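Long-range contacts in uncharacterized protein YycE (Bacillus subtilis, PDB 1TWU), which is of unknown function but belongs to the vicinal oxygen chelate superfamily and may be related to glyoxalases and fosfomycin resistance proteins: residues Ile15-Gly20 against Leu61-Tyr66; Leu33-Ile38 against Phe52-Ala57; Ser70-Pro75 against Asp122-Arg127; Leu81-Pro86 against Ile128-Ser133. All coordinates share one frame; numbering follows the deposited sequence.

Interaction 1 of 4, residues Ile15-Gly20 against Leu61-Tyr66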
loop_
_atom_site.group_PDB
_atom_site.type_symbol
_atom_site.label_atom_id
_atom_site.label_comp_id
_atom_site.label_asym_id
_atom_site.label_seq_id
_atom_site.Cartn_x
_atom_site.Cartn_y
_atom_site.Cartn_z
ATOM N N ILE A 15 4.005 -1.766 3.498
ATOM C CA ILE A 15 3.512 -2.108 2.166
ATOM C C ILE A 15 4.780 -2.623 1.498
ATOM O O ILE A 15 5.726 -1.855 1.296
ATOM C CB ILE A 15 3.033 -0.875 1.384
ATOM C CG1 ILE A 15 1.819 -0.257 2.072
ATOM C CG2 ILE A 15 2.673 -1.274 -0.037
ATOM C CD1 ILE A 15 0.589 -1.149 2.051
ATOM N N ALA A 16 4.817 -3.917 1.188
ATOM C CA ALA A 16 5.993 -4.520 0.560
ATOM C C ALA A 16 5.696 -4.916 -0.876
ATOM O O ALA A 16 4.700 -5.577 -1.150
ATOM C CB ALA A 16 6.447 -5.734 1.353
ATOM N N ARG A 17 6.571 -4.495 -1.783
ATOM C CA ARG A 17 6.433 -4.784 -3.207
ATOM C C ARG A 17 7.742 -5.315 -3.779
ATOM O O ARG A 17 8.825 -4.884 -3.386
ATOM C CB ARG A 17 6.034 -3.517 -3.972
ATOM C CG ARG A 17 4.691 -2.925 -3.557
ATOM C CD ARG A 17 4.500 -1.520 -4.127
ATOM N NE ARG A 17 4.598 -1.490 -5.584
ATOM C CZ ARG A 17 3.629 -1.870 -6.413
ATOM N NH1 ARG A 17 2.470 -2.308 -5.930
ATOM N NH2 ARG A 17 3.823 -1.816 -7.728
ATOM N N PRO A 18 7.658 -6.263 -4.723
ATOM C CA PRO A 18 8.839 -6.852 -5.360
ATOM C C PRO A 18 9.331 -6.006 -6.539
ATOM O O PRO A 18 8.565 -5.245 -7.126
ATOM C CB PRO A 18 8.324 -8.201 -5.818
ATOM C CG PRO A 18 6.924 -7.854 -6.257
ATOM C CD PRO A 18 6.433 -6.977 -5.127
ATOM N N THR A 19 10.606 -6.140 -6.888
ATOM C CA THR A 19 11.156 -5.387 -8.013
ATOM C C THR A 19 12.329 -6.117 -8.648
ATOM O O THR A 19 12.969 -6.950 -8.017
ATOM C CB THR A 19 11.639 -3.957 -7.588
ATOM O OG1 THR A 19 12.027 -3.222 -8.756
ATOM C CG2 THR A 19 12.834 -4.035 -6.633
ATOM N N GLY A 20 12.594 -5.809 -9.909
ATOM C CA GLY A 20 13.719 -6.415 -10.589
ATOM C C GLY A 20 14.773 -5.340 -10.810
ATOM O O GLY A 20 15.822 -5.591 -11.401
ATOM N N LEU A 61 7.292 1.846 3.331
ATOM C CA LEU A 61 7.307 1.009 2.143
ATOM C C LEU A 61 8.551 0.141 2.192
ATOM O O LEU A 61 9.555 0.524 2.795
ATOM C CB LEU A 61 7.387 1.874 0.878
ATOM C CG LEU A 61 6.310 2.910 0.556
ATOM C CD1 LEU A 61 6.676 3.656 -0.728
ATOM C CD2 LEU A 61 4.970 2.211 0.399
ATOM N N GLU A 62 8.475 -1.036 1.581
ATOM C CA GLU A 62 9.633 -1.913 1.473
ATOM C C GLU A 62 9.677 -2.445 0.046
ATOM O O GLU A 62 8.654 -2.816 -0.524
ATOM C CB GLU A 62 9.576 -3.104 2.431
ATOM C CG GLU A 62 10.735 -4.065 2.161
ATOM C CD GLU A 62 10.654 -5.375 2.921
ATOM O OE1 GLU A 62 9.532 -5.877 3.140
ATOM O OE2 GLU A 62 11.724 -5.915 3.277
ATOM N N PHE A 63 10.863 -2.458 -0.543
ATOM C CA PHE A 63 11.031 -2.979 -1.896
ATOM C C PHE A 63 12.093 -4.063 -1.826
ATOM O O PHE A 63 13.159 -3.869 -1.227
ATOM C CB PHE A 63 11.454 -1.867 -2.862
ATOM C CG PHE A 63 10.345 -0.901 -3.187
ATOM C CD1 PHE A 63 9.438 -1.182 -4.209
ATOM C CD2 PHE A 63 10.189 0.273 -2.452
ATOM C CE1 PHE A 63 8.391 -0.308 -4.495
ATOM C CE2 PHE A 63 9.143 1.158 -2.728
ATOM C CZ PHE A 63 8.241 0.868 -3.751
ATOM N N THR A 64 11.785 -5.210 -2.419
ATOM C CA THR A 64 12.699 -6.339 -2.415
ATOM C C THR A 64 12.985 -6.878 -3.816
ATOM O O THR A 64 12.138 -6.818 -4.710
ATOM C CB THR A 64 12.144 -7.485 -1.537
ATOM O OG1 THR A 64 10.836 -7.862 -1.998
ATOM C CG2 THR A 64 12.053 -7.037 -0.085
ATOM N N GLN A 65 14.195 -7.401 -3.988
ATOM C CA GLN A 65 14.637 -7.977 -5.250
ATOM C C GLN A 65 15.330 -9.303 -4.959
ATOM O O GLN A 65 16.196 -9.377 -4.089
ATOM C CB GLN A 65 15.603 -7.017 -5.943
ATOM C CG GLN A 65 16.157 -7.517 -7.260
ATOM C CD GLN A 65 16.964 -6.458 -7.979
ATOM O OE1 GLN A 65 17.759 -6.761 -8.865
ATOM N NE2 GLN A 65 16.756 -5.207 -7.610
ATOM N N TYR A 66 14.945 -10.350 -5.682
ATOM C CA TYR A 66 15.549 -11.661 -5.478
ATOM C C TYR A 66 16.792 -11.864 -6.345
ATOM O O TYR A 66 16.807 -11.491 -7.516
ATOM C CB TYR A 66 14.531 -12.759 -5.762
ATOM C CG TYR A 66 15.027 -14.132 -5.385
ATOM C CD1 TYR A 66 15.407 -14.423 -4.074
ATOM C CD2 TYR A 66 15.143 -15.137 -6.343
ATOM C CE1 TYR A 66 15.896 -15.682 -3.728
ATOM C CE2 TYR A 66 15.631 -16.398 -6.011
ATOM C CZ TYR A 66 16.008 -16.666 -4.704
ATOM O OH TYR A 66 16.512 -17.912 -4.390
#

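Interaction 2 of 4, residues Leu33-Ile38 against Phe52-Ala57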
loop_
_atom_site.group_PDB
_atom_site.type_symbol
_atom_site.label_atom_id
_atom_site.label_comp_id
_atom_site.label_asym_id
_atom_site.label_seq_id
_atom_site.Cartn_x
_atom_site.Cartn_y
_atom_site.Cartn_z
ATOM N N LEU A 33 11.284 11.308 -4.528
ATOM C CA LEU A 33 10.354 11.716 -3.482
ATOM C C LEU A 33 11.050 12.218 -2.236
ATOM O O LEU A 33 10.456 12.942 -1.441
ATOM C CB LEU A 33 9.445 10.557 -3.089
ATOM C CG LEU A 33 8.355 10.217 -4.093
ATOM C CD1 LEU A 33 7.483 9.093 -3.540
ATOM C CD2 LEU A 33 7.526 11.468 -4.360
ATOM N N CYS A 34 12.307 11.829 -2.065
ATOM C CA CYS A 34 13.062 12.218 -0.885
ATOM C C CYS A 34 12.456 11.590 0.361
ATOM O O CYS A 34 12.280 12.245 1.391
ATOM C CB CYS A 34 13.111 13.741 -0.744
ATOM S SG CYS A 34 14.233 14.530 -1.921
ATOM N N LEU A 35 12.102 10.316 0.245
ATOM C CA LEU A 35 11.577 9.571 1.376
ATOM C C LEU A 35 12.840 9.136 2.106
ATOM O O LEU A 35 13.863 8.850 1.477
ATOM C CB LEU A 35 10.790 8.337 0.916
ATOM C CG LEU A 35 9.537 8.574 0.068
ATOM C CD1 LEU A 35 8.745 7.279 -0.013
ATOM C CD2 LEU A 35 8.682 9.663 0.691
ATOM N N LYS A 36 12.782 9.101 3.428
ATOM C CA LYS A 36 13.944 8.711 4.208
ATOM C C LYS A 36 14.140 7.199 4.219
ATOM O O LYS A 36 13.186 6.445 4.429
ATOM C CB LYS A 36 13.802 9.237 5.647
ATOM C CG LYS A 36 14.732 8.584 6.674
ATOM C CD LYS A 36 14.584 9.224 8.057
ATOM C CE LYS A 36 14.839 8.233 9.206
ATOM N NZ LYS A 36 16.181 7.568 9.190
ATOM N N ARG A 37 15.374 6.759 3.979
ATOM C CA ARG A 37 15.678 5.331 4.022
ATOM C C ARG A 37 15.778 4.946 5.502
ATOM O O ARG A 37 16.712 5.351 6.199
ATOM C CB ARG A 37 17.001 5.019 3.321
ATOM C CG ARG A 37 17.346 3.539 3.396
ATOM C CD ARG A 37 18.679 3.215 2.754
ATOM N NE ARG A 37 18.739 3.677 1.373
ATOM C CZ ARG A 37 19.606 3.220 0.477
ATOM N NH1 ARG A 37 20.480 2.280 0.820
ATOM N NH2 ARG A 37 19.610 3.714 -0.755
ATOM N N ILE A 38 14.811 4.172 5.981
ATOM C CA ILE A 38 14.783 3.780 7.384
ATOM C C ILE A 38 15.256 2.358 7.630
ATOM O O ILE A 38 15.196 1.868 8.754
ATOM C CB ILE A 38 13.358 3.937 7.973
ATOM C CG1 ILE A 38 12.385 2.986 7.269
ATOM C CG2 ILE A 38 12.899 5.382 7.819
ATOM C CD1 ILE A 38 10.996 2.979 7.852
ATOM N N PHE A 52 11.529 2.593 3.006
ATOM C CA PHE A 52 11.370 4.051 2.945
ATOM C C PHE A 52 10.251 4.522 3.866
ATOM O O PHE A 52 9.149 3.974 3.845
ATOM C CB PHE A 52 11.059 4.506 1.513
ATOM C CG PHE A 52 12.153 4.217 0.541
ATOM C CD1 PHE A 52 13.428 4.745 0.737
ATOM C CD2 PHE A 52 11.929 3.389 -0.551
ATOM C CE1 PHE A 52 14.468 4.447 -0.140
ATOM C CE2 PHE A 52 12.963 3.084 -1.437
ATOM C CZ PHE A 52 14.235 3.614 -1.228
ATOM N N GLY A 53 10.539 5.543 4.664
ATOM C CA GLY A 53 9.544 6.062 5.583
ATOM C C GLY A 53 8.394 6.719 4.853
ATOM O O GLY A 53 8.570 7.269 3.768
ATOM N N LEU A 54 7.212 6.676 5.451
ATOM C CA LEU A 54 6.045 7.264 4.819
ATOM C C LEU A 54 5.199 8.083 5.800
ATOM O O LEU A 54 4.014 7.808 5.990
ATOM C CB LEU A 54 5.206 6.148 4.202
ATOM C CG LEU A 54 4.444 6.458 2.923
ATOM C CD1 LEU A 54 5.409 6.784 1.787
ATOM C CD2 LEU A 54 3.597 5.254 2.585
ATOM N N PRO A 55 5.795 9.113 6.427
ATOM C CA PRO A 55 7.189 9.542 6.270
ATOM C C PRO A 55 8.161 8.854 7.231
ATOM O O PRO A 55 9.375 8.946 7.055
ATOM C CB PRO A 55 7.104 11.040 6.526
ATOM C CG PRO A 55 6.099 11.094 7.634
ATOM C CD PRO A 55 5.022 10.132 7.163
ATOM N N HIS A 56 7.622 8.165 8.237
ATOM C CA HIS A 56 8.445 7.482 9.233
ATOM C C HIS A 56 8.334 5.962 9.185
ATOM O O HIS A 56 7.999 5.385 8.154
ATOM C CB HIS A 56 8.067 7.967 10.630
ATOM C CG HIS A 56 7.916 9.451 10.723
ATOM N ND1 HIS A 56 8.912 10.325 10.339
ATOM C CD2 HIS A 56 6.871 10.219 11.117
ATOM C CE1 HIS A 56 8.486 11.567 10.488
ATOM N NE2 HIS A 56 7.250 11.531 10.957
ATOM N N ALA A 57 8.612 5.323 10.316
ATOM C CA ALA A 57 8.558 3.872 10.405
ATOM C C ALA A 57 7.160 3.314 10.666
ATOM O O ALA A 57 6.857 2.195 10.245
ATOM C CB ALA A 57 9.516 3.386 11.479
HETATM O O HOH W 1 10.214 9.788 4.485
#

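Interaction 3 of 4, residues Ser70-Pro75 against Asp122-Arg127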
loop_
_atom_site.group_PDB
_atom_site.type_symbol
_atom_site.label_atom_id
_atom_site.label_comp_id
_atom_site.label_asym_id
_atom_site.label_seq_id
_atom_site.Cartn_x
_atom_site.Cartn_y
_atom_site.Cartn_z
ATOM N N SER A 70 13.902 -11.280 -10.222
ATOM C CA SER A 70 12.640 -10.949 -9.588
ATOM C C SER A 70 11.878 -9.996 -10.501
ATOM O O SER A 70 12.481 -9.238 -11.259
ATOM C CB SER A 70 12.905 -10.284 -8.234
ATOM O OG SER A 70 11.714 -10.161 -7.477
ATOM N N THR A 71 10.555 -10.040 -10.444
ATOM C CA THR A 71 9.749 -9.148 -11.266
ATOM C C THR A 71 8.880 -8.306 -10.345
ATOM O O THR A 71 8.592 -8.708 -9.218
ATOM C CB THR A 71 8.822 -9.927 -12.232
ATOM O OG1 THR A 71 7.813 -10.611 -11.479
ATOM C CG2 THR A 71 9.616 -10.947 -13.042
ATOM N N ALA A 72 8.473 -7.137 -10.824
ATOM C CA ALA A 72 7.620 -6.250 -10.049
ATOM C C ALA A 72 6.177 -6.669 -10.317
ATOM O O ALA A 72 5.916 -7.412 -11.258
ATOM C CB ALA A 72 7.842 -4.816 -10.483
ATOM N N PRO A 73 5.219 -6.215 -9.486
ATOM C CA PRO A 73 3.832 -6.611 -9.742
ATOM C C PRO A 73 3.416 -6.185 -11.147
ATOM O O PRO A 73 3.960 -5.227 -11.698
ATOM C CB PRO A 73 3.050 -5.850 -8.666
ATOM C CG PRO A 73 4.030 -5.726 -7.551
ATOM C CD PRO A 73 5.314 -5.382 -8.273
ATOM N N VAL A 74 2.470 -6.906 -11.736
ATOM C CA VAL A 74 1.986 -6.535 -13.056
ATOM C C VAL A 74 1.251 -5.212 -12.843
ATOM O O VAL A 74 0.296 -5.143 -12.065
ATOM C CB VAL A 74 1.006 -7.582 -13.619
ATOM C CG1 VAL A 74 0.442 -7.104 -14.943
ATOM C CG2 VAL A 74 1.719 -8.913 -13.793
ATOM N N PRO A 75 1.690 -4.145 -13.527
ATOM C CA PRO A 75 1.059 -2.831 -13.385
ATOM C C PRO A 75 -0.422 -2.829 -13.721
ATOM O O PRO A 75 -0.846 -3.410 -14.719
ATOM C CB PRO A 75 1.847 -1.952 -14.355
ATOM C CG PRO A 75 3.164 -2.641 -14.462
ATOM C CD PRO A 75 2.781 -4.090 -14.513
ATOM N N ASP A 122 5.988 5.120 -11.229
ATOM C CA ASP A 122 7.287 4.865 -10.627
ATOM C C ASP A 122 8.007 3.928 -11.601
ATOM O O ASP A 122 7.414 3.510 -12.596
ATOM C CB ASP A 122 7.117 4.293 -9.198
ATOM C CG ASP A 122 6.903 2.783 -9.153
ATOM O OD1 ASP A 122 6.553 2.153 -10.176
ATOM O OD2 ASP A 122 7.075 2.222 -8.049
ATOM N N PRO A 123 9.286 3.606 -11.353
ATOM C CA PRO A 123 10.024 2.721 -12.262
ATOM C C PRO A 123 9.318 1.428 -12.701
ATOM O O PRO A 123 9.562 0.931 -13.807
ATOM C CB PRO A 123 11.315 2.444 -11.494
ATOM C CG PRO A 123 11.511 3.699 -10.721
ATOM C CD PRO A 123 10.127 3.987 -10.206
ATOM N N ASP A 124 8.443 0.889 -11.854
ATOM C CA ASP A 124 7.753 -0.349 -12.191
ATOM C C ASP A 124 6.282 -0.210 -12.535
ATOM O O ASP A 124 5.538 -1.190 -12.494
ATOM C CB ASP A 124 7.926 -1.383 -11.075
ATOM C CG ASP A 124 9.362 -1.869 -10.951
ATOM O OD1 ASP A 124 9.991 -2.136 -12.001
ATOM O OD2 ASP A 124 9.858 -1.993 -9.809
ATOM N N GLY A 125 5.861 1.009 -12.863
ATOM C CA GLY A 125 4.485 1.229 -13.268
ATOM C C GLY A 125 3.440 1.435 -12.199
ATOM O O GLY A 125 2.246 1.432 -12.502
ATOM N N TRP A 126 3.861 1.582 -10.947
ATOM C CA TRP A 126 2.899 1.824 -9.883
ATOM C C TRP A 126 2.479 3.277 -10.090
ATOM O O TRP A 126 3.324 4.124 -10.376
ATOM C CB TRP A 126 3.550 1.631 -8.508
ATOM C CG TRP A 126 2.547 1.466 -7.388
ATOM C CD1 TRP A 126 1.216 1.143 -7.508
ATOM C CD2 TRP A 126 2.805 1.567 -5.980
ATOM N NE1 TRP A 126 0.639 1.040 -6.267
ATOM C CE2 TRP A 126 1.588 1.294 -5.312
ATOM C CE3 TRP A 126 3.946 1.857 -5.218
ATOM C CZ2 TRP A 126 1.484 1.303 -3.916
ATOM C CZ3 TRP A 126 3.842 1.862 -3.832
ATOM C CH2 TRP A 126 2.619 1.587 -3.198
ATOM N N ARG A 127 1.181 3.556 -9.982
ATOM C CA ARG A 127 0.661 4.908 -10.180
ATOM C C ARG A 127 0.759 5.757 -8.907
ATOM O O ARG A 127 0.039 5.532 -7.932
ATOM C CB ARG A 127 -0.804 4.851 -10.647
ATOM C CG ARG A 127 -1.046 4.187 -12.011
ATOM C CD ARG A 127 -0.473 5.011 -13.144
ATOM N NE ARG A 127 -0.578 4.356 -14.449
ATOM C CZ ARG A 127 -1.587 4.509 -15.306
ATOM N NH1 ARG A 127 -2.613 5.297 -15.016
ATOM N NH2 ARG A 127 -1.551 3.896 -16.478
HETATM O O HOH W 2 4.022 -2.524 -10.708
#

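Interaction 4 of 4, residues Leu81-Pro86 against Ile128-Ser133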
loop_
_atom_site.group_PDB
_atom_site.type_symbol
_atom_site.label_atom_id
_atom_site.label_comp_id
_atom_site.label_asym_id
_atom_site.label_seq_id
_atom_site.Cartn_x
_atom_site.Cartn_y
_atom_site.Cartn_z
ATOM N N LEU A 81 -1.118 4.847 -5.270
ATOM C CA LEU A 81 -0.525 5.263 -4.002
ATOM C C LEU A 81 -0.830 6.756 -4.086
ATOM O O LEU A 81 -0.226 7.472 -4.881
ATOM C CB LEU A 81 0.991 5.043 -3.943
ATOM C CG LEU A 81 1.630 5.705 -2.704
ATOM C CD1 LEU A 81 0.948 5.205 -1.441
ATOM C CD2 LEU A 81 3.120 5.411 -2.641
ATOM N N VAL A 82 -1.790 7.214 -3.294
ATOM C CA VAL A 82 -2.184 8.612 -3.340
ATOM C C VAL A 82 -1.662 9.492 -2.208
ATOM O O VAL A 82 -1.833 9.190 -1.024
ATOM C CB VAL A 82 -3.724 8.749 -3.376
ATOM C CG1 VAL A 82 -4.105 10.195 -3.671
ATOM C CG2 VAL A 82 -4.314 7.818 -4.422
ATOM N N PHE A 83 -1.018 10.590 -2.592
ATOM C CA PHE A 83 -0.498 11.562 -1.643
ATOM C C PHE A 83 -1.409 12.780 -1.742
ATOM O O PHE A 83 -1.495 13.394 -2.804
ATOM C CB PHE A 83 0.921 11.978 -2.021
ATOM C CG PHE A 83 1.978 10.963 -1.674
ATOM C CD1 PHE A 83 2.336 10.736 -0.346
ATOM C CD2 PHE A 83 2.637 10.254 -2.679
ATOM C CE1 PHE A 83 3.339 9.823 -0.025
ATOM C CE2 PHE A 83 3.640 9.337 -2.367
ATOM C CZ PHE A 83 3.993 9.121 -1.037
ATOM N N TYR A 84 -2.103 13.114 -0.657
ATOM C CA TYR A 84 -2.981 14.288 -0.634
ATOM C C TYR A 84 -2.134 15.493 -0.241
ATOM O O TYR A 84 -1.777 15.657 0.924
ATOM C CB TYR A 84 -4.122 14.079 0.367
ATOM C CG TYR A 84 -5.168 13.123 -0.151
ATOM C CD1 TYR A 84 -6.119 13.543 -1.078
ATOM C CD2 TYR A 84 -5.154 11.776 0.215
ATOM C CE1 TYR A 84 -7.029 12.647 -1.637
ATOM C CE2 TYR A 84 -6.057 10.867 -0.341
ATOM C CZ TYR A 84 -6.991 11.309 -1.266
ATOM O OH TYR A 84 -7.876 10.418 -1.831
ATOM N N VAL A 85 -1.788 16.318 -1.224
ATOM C CA VAL A 85 -0.959 17.488 -0.971
ATOM C C VAL A 85 -1.771 18.757 -1.167
ATOM O O VAL A 85 -1.823 19.307 -2.264
ATOM C CB VAL A 85 0.246 17.538 -1.918
ATOM C CG1 VAL A 85 1.221 18.601 -1.445
ATOM C CG2 VAL A 85 0.916 16.183 -1.982
ATOM N N PRO A 86 -2.413 19.240 -0.095
ATOM C CA PRO A 86 -3.235 20.454 -0.144
ATOM C C PRO A 86 -2.539 21.730 -0.658
ATOM O O PRO A 86 -3.188 22.593 -1.247
ATOM C CB PRO A 86 -3.750 20.575 1.295
ATOM C CG PRO A 86 -2.692 19.875 2.110
ATOM C CD PRO A 86 -2.361 18.684 1.269
ATOM N N ILE A 128 1.660 6.732 -8.922
ATOM C CA ILE A 128 1.837 7.616 -7.778
ATOM C C ILE A 128 1.025 8.891 -8.053
ATOM O O ILE A 128 1.339 9.677 -8.956
ATOM C CB ILE A 128 3.339 7.964 -7.560
ATOM C CG1 ILE A 128 4.192 6.693 -7.657
ATOM C CG2 ILE A 128 3.537 8.605 -6.187
ATOM C CD1 ILE A 128 3.760 5.583 -6.725
ATOM N N VAL A 129 -0.029 9.087 -7.273
ATOM C CA VAL A 129 -0.894 10.240 -7.456
ATOM C C VAL A 129 -0.700 11.322 -6.403
ATOM O O VAL A 129 -0.533 11.047 -5.215
ATOM C CB VAL A 129 -2.385 9.805 -7.466
ATOM C CG1 VAL A 129 -3.286 10.975 -7.871
ATOM C CG2 VAL A 129 -2.565 8.634 -8.413
ATOM N N PHE A 130 -0.708 12.562 -6.865
ATOM C CA PHE A 130 -0.584 13.719 -5.993
ATOM C C PHE A 130 -1.886 14.501 -6.193
ATOM O O PHE A 130 -2.095 15.134 -7.232
ATOM C CB PHE A 130 0.645 14.533 -6.402
ATOM C CG PHE A 130 1.928 13.762 -6.287
ATOM C CD1 PHE A 130 2.652 13.760 -5.096
ATOM C CD2 PHE A 130 2.382 12.983 -7.347
ATOM C CE1 PHE A 130 3.813 12.991 -4.959
ATOM C CE2 PHE A 130 3.535 12.212 -7.225
ATOM C CZ PHE A 130 4.253 12.215 -6.026
ATOM N N MET A 131 -2.773 14.414 -5.206
ATOM C CA MET A 131 -4.070 15.078 -5.270
ATOM C C MET A 131 -4.091 16.361 -4.438
ATOM O O MET A 131 -3.711 16.371 -3.260
ATOM C CB MET A 131 -5.169 14.111 -4.804
ATOM C CG MET A 131 -6.604 14.642 -4.897
ATOM S SD MET A 131 -7.138 15.206 -6.536
ATOM C CE MET A 131 -6.935 13.747 -7.490
ATOM N N ASN A 132 -4.531 17.445 -5.068
ATOM C CA ASN A 132 -4.594 18.737 -4.402
ATOM C C ASN A 132 -5.810 18.832 -3.498
ATOM O O ASN A 132 -6.772 19.523 -3.818
ATOM C CB ASN A 132 -4.650 19.866 -5.432
ATOM C CG ASN A 132 -4.394 21.228 -4.814
ATOM O OD1 ASN A 132 -4.774 22.257 -5.373
ATOM N ND2 ASN A 132 -3.732 21.242 -3.661
ATOM N N SER A 133 -5.777 18.128 -2.377
ATOM C CA SER A 133 -6.885 18.179 -1.436
ATOM C C SER A 133 -6.414 17.701 -0.076
ATOM O O SER A 133 -5.225 17.478 0.129
ATOM C CB SER A 133 -8.068 17.330 -1.925
ATOM O OG SER A 133 -7.803 15.944 -1.839
#

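Interaction 1 of 4, residues Ile15-Gly20 against Leu61-Tyr66
Arg17 and Phe63 run side by side on the same face of two adjacent parallel strands, with Arg17 CB 4.0 Å from Phe63 CE1. The arginine starts with CG anti to its carbonyl carbon (chi1 -62°) and bends at chi3, which places NE 4.1 Å from that same ring atom. Phe63 CE1 meets the guanidinium at its edge, near its plane, and the guanidinium and ring planes stand 75° apart. Trp126 makes a cation-pi contact with this arginine. Further back on this face, Ile15 CB touches Leu61 CD2 at 3.8 Å, although the end of the isoleucine leads off elsewhere. These are the first and fourth strands of a beta-alpha-beta-beta-beta module, the unit of the vicinal oxygen chelate fold, and they lie next to each other in its sheet. Four backbone bonds hold the pair: Ile15 O and Arg17 O accept from Glu62 N and Thr64 N, while Arg17 N and Thr19 N donate to Glu62 O and Thr64 O, the last at 2.7 Å. On the other face, Ala16 CB rests 3.6 Å from Glu62 OE1, at the end of an extended chain; that oxygen is salt-bridged to Arg14. Where the pairing ends, Thr19 CG2 lies 3.5 Å from Thr64 O.

Interaction 2 of 4, residues Leu33-Ile38 against Phe52-Ala57
Gly53 N donates to Lys36 O at 2.8 Å in a nearly straight bond (170°), beside the antiparallel non-hydrogen-bonded pair Arg37-Phe52, where the hairpin of strands 37-44 and 47-53 opens out. One step further, a water takes over from direct pairing: it accepts from Lys36 N (2.9 Å), donates to Pro55 O (2.8 Å) and weakly to Gly53 O. Leu35 packs toward Phe52-Leu54 and also meets Phe5 of the second subunit. Its CB lies 3.9 Å from Phe52 CB, and its CD1 reaches Leu54 CD1 at 3.8 Å, the two leucines crossing obliquely. The Phe52 ring has Lys36 O at its edge, near its plane. Ile38 packs past Gly53: its CG2 touches the glycine, CG1 sits between the backbone N and the carbonyl carbon (chi1 64°), and an anti chi2 (175°) puts CD1 3.6 Å from Ala57 CA, in the loop that holds the cis peptide bond before Pro55. Arg37 is salt-bridged to Glu30 of helix 22-32, Phe52 packs on Ile26 and Glu30 of that helix and on Phe63 of strand 59-66, and Leu54 lies on Leu61 of the same strand.

Interaction 3 of 4, residues Ser70-Pro75 against Asp122-Arg127
Asp124 comes up against Ala72 with its whole side chain, and the methyl group of that alanine is what each of its atoms meets. From CB, 3.5 Å from Ala72 CB, the chain turns so that CG is anti to the carbonyl carbon (chi1 -68°). Asp124 CG then lies 3.3 Å from Ala72 CB, a tight approach. Of the two tips, OD2 stays near at 3.5 Å from Ala72 CB and OD1 is a little further off. Neither oxygen finds a polar partner in 70-75; instead OD1 hydrogen-bonds Gln21 NE2 and OD2 hydrogen-bonds Thr19 OG1, so the carboxylate is gripped by the short link between strand 12-18 and helix 22-32. The backbone of Asp122-Gly125 forms a type I beta turn, just ahead of strand 127-131, while 70-75 belongs to the connection from strand 59-66 of the first sheet to strand 80-84 of the second. Asp122 OD1 accepts from Asp124 N (2.8 Å) in an Asx turn and from Trp126 N (2.9 Å), the two donors arriving from opposite faces of the carboxylate plane. Further along, Pro75 CG sits 3.4 Å from Asp124 O, and the ring's CB faces Gly125 O. A single water joins the loops here, donating to Pro73 O at 2.9 Å and to Asp124 O at 2.7 Å. With no direct hydrogen bond between them, the two loops meet at the surface by van der Waals contact and this one bridging water, while the polar tips of Asp124 are satisfied by residues of the N-terminal half.

Interaction 4 of 4, residues Leu81-Pro86 against Ile128-Ser133
Four backbone bonds join these parallel strands, the shortest from Phe83 N to Val129 O (2.7 Å, and almost straight at 176°). Val129 N and Met131 N donate the other way, to Leu81 O and Phe83 O, and Val85 N closes the series on Met131 O at 2.8 Å. Past it, Asn132 supplies the next donor. Its ND2 reaches back across to Val85 O at 3.1 Å and to Pro86 O, so one amide nitrogen spans two successive carbonyls just past the strand ends, the second only weakly. Outward from the backbone, Phe83 and Phe130 point the same way with their planes only 17° apart, but the rings are slid so far past one another that they barely overlap: the centroids are 5.6 Å apart, and the touch is Phe83 CD2 on Phe130 CE1 at 3.8 Å. Ile128 CG2 comes in at the edge of the Phe83 ring, in its plane, 3.9 Å from CE2. On the other face, Met131 has CG anti to its backbone N (chi1 -176°), which lays CG 3.8 Å from Tyr84 CE1. Val82 CG1 lies over one face of that tyrosine ring, toward its rim. In the C-terminal beta-alpha-beta-beta-beta module this is the pairing of first strand with last. Trp113 of helix 111-114 packs on Val82, Tyr84, Val129 and Met131; Phe130 lies on Leu91 and Thr95 of helix 88-100, and Ile128 on Phe28 and Tyr29 of helix 22-32, while strand 80-84 pairs antiparallel with a strand of the second subunit.

From the N terminus, interaction 1 closes the first long loop by setting strand 59-66 beside strand 12-18. Interaction 2 is nested inside it, at the open end of the hairpin, and the two share a sheet in which strands 47-53 and 59-66 are neighbours. Later, interaction 3 brings the turn of 122-127 back to 70-75, and interaction 4 sets strand 127-131 beside strand 80-84 in the second sheet; their segments alternate, so these loops cross, and Arg127 O and Leu81 N link the two directly. Interaction 3 meets interaction 1 through Thr19, Arg17 and Pro18. Leu33 of interaction 2 touches Phe83 and Phe130 of interaction 4, and Leu54 touches Phe83, joining the two halves.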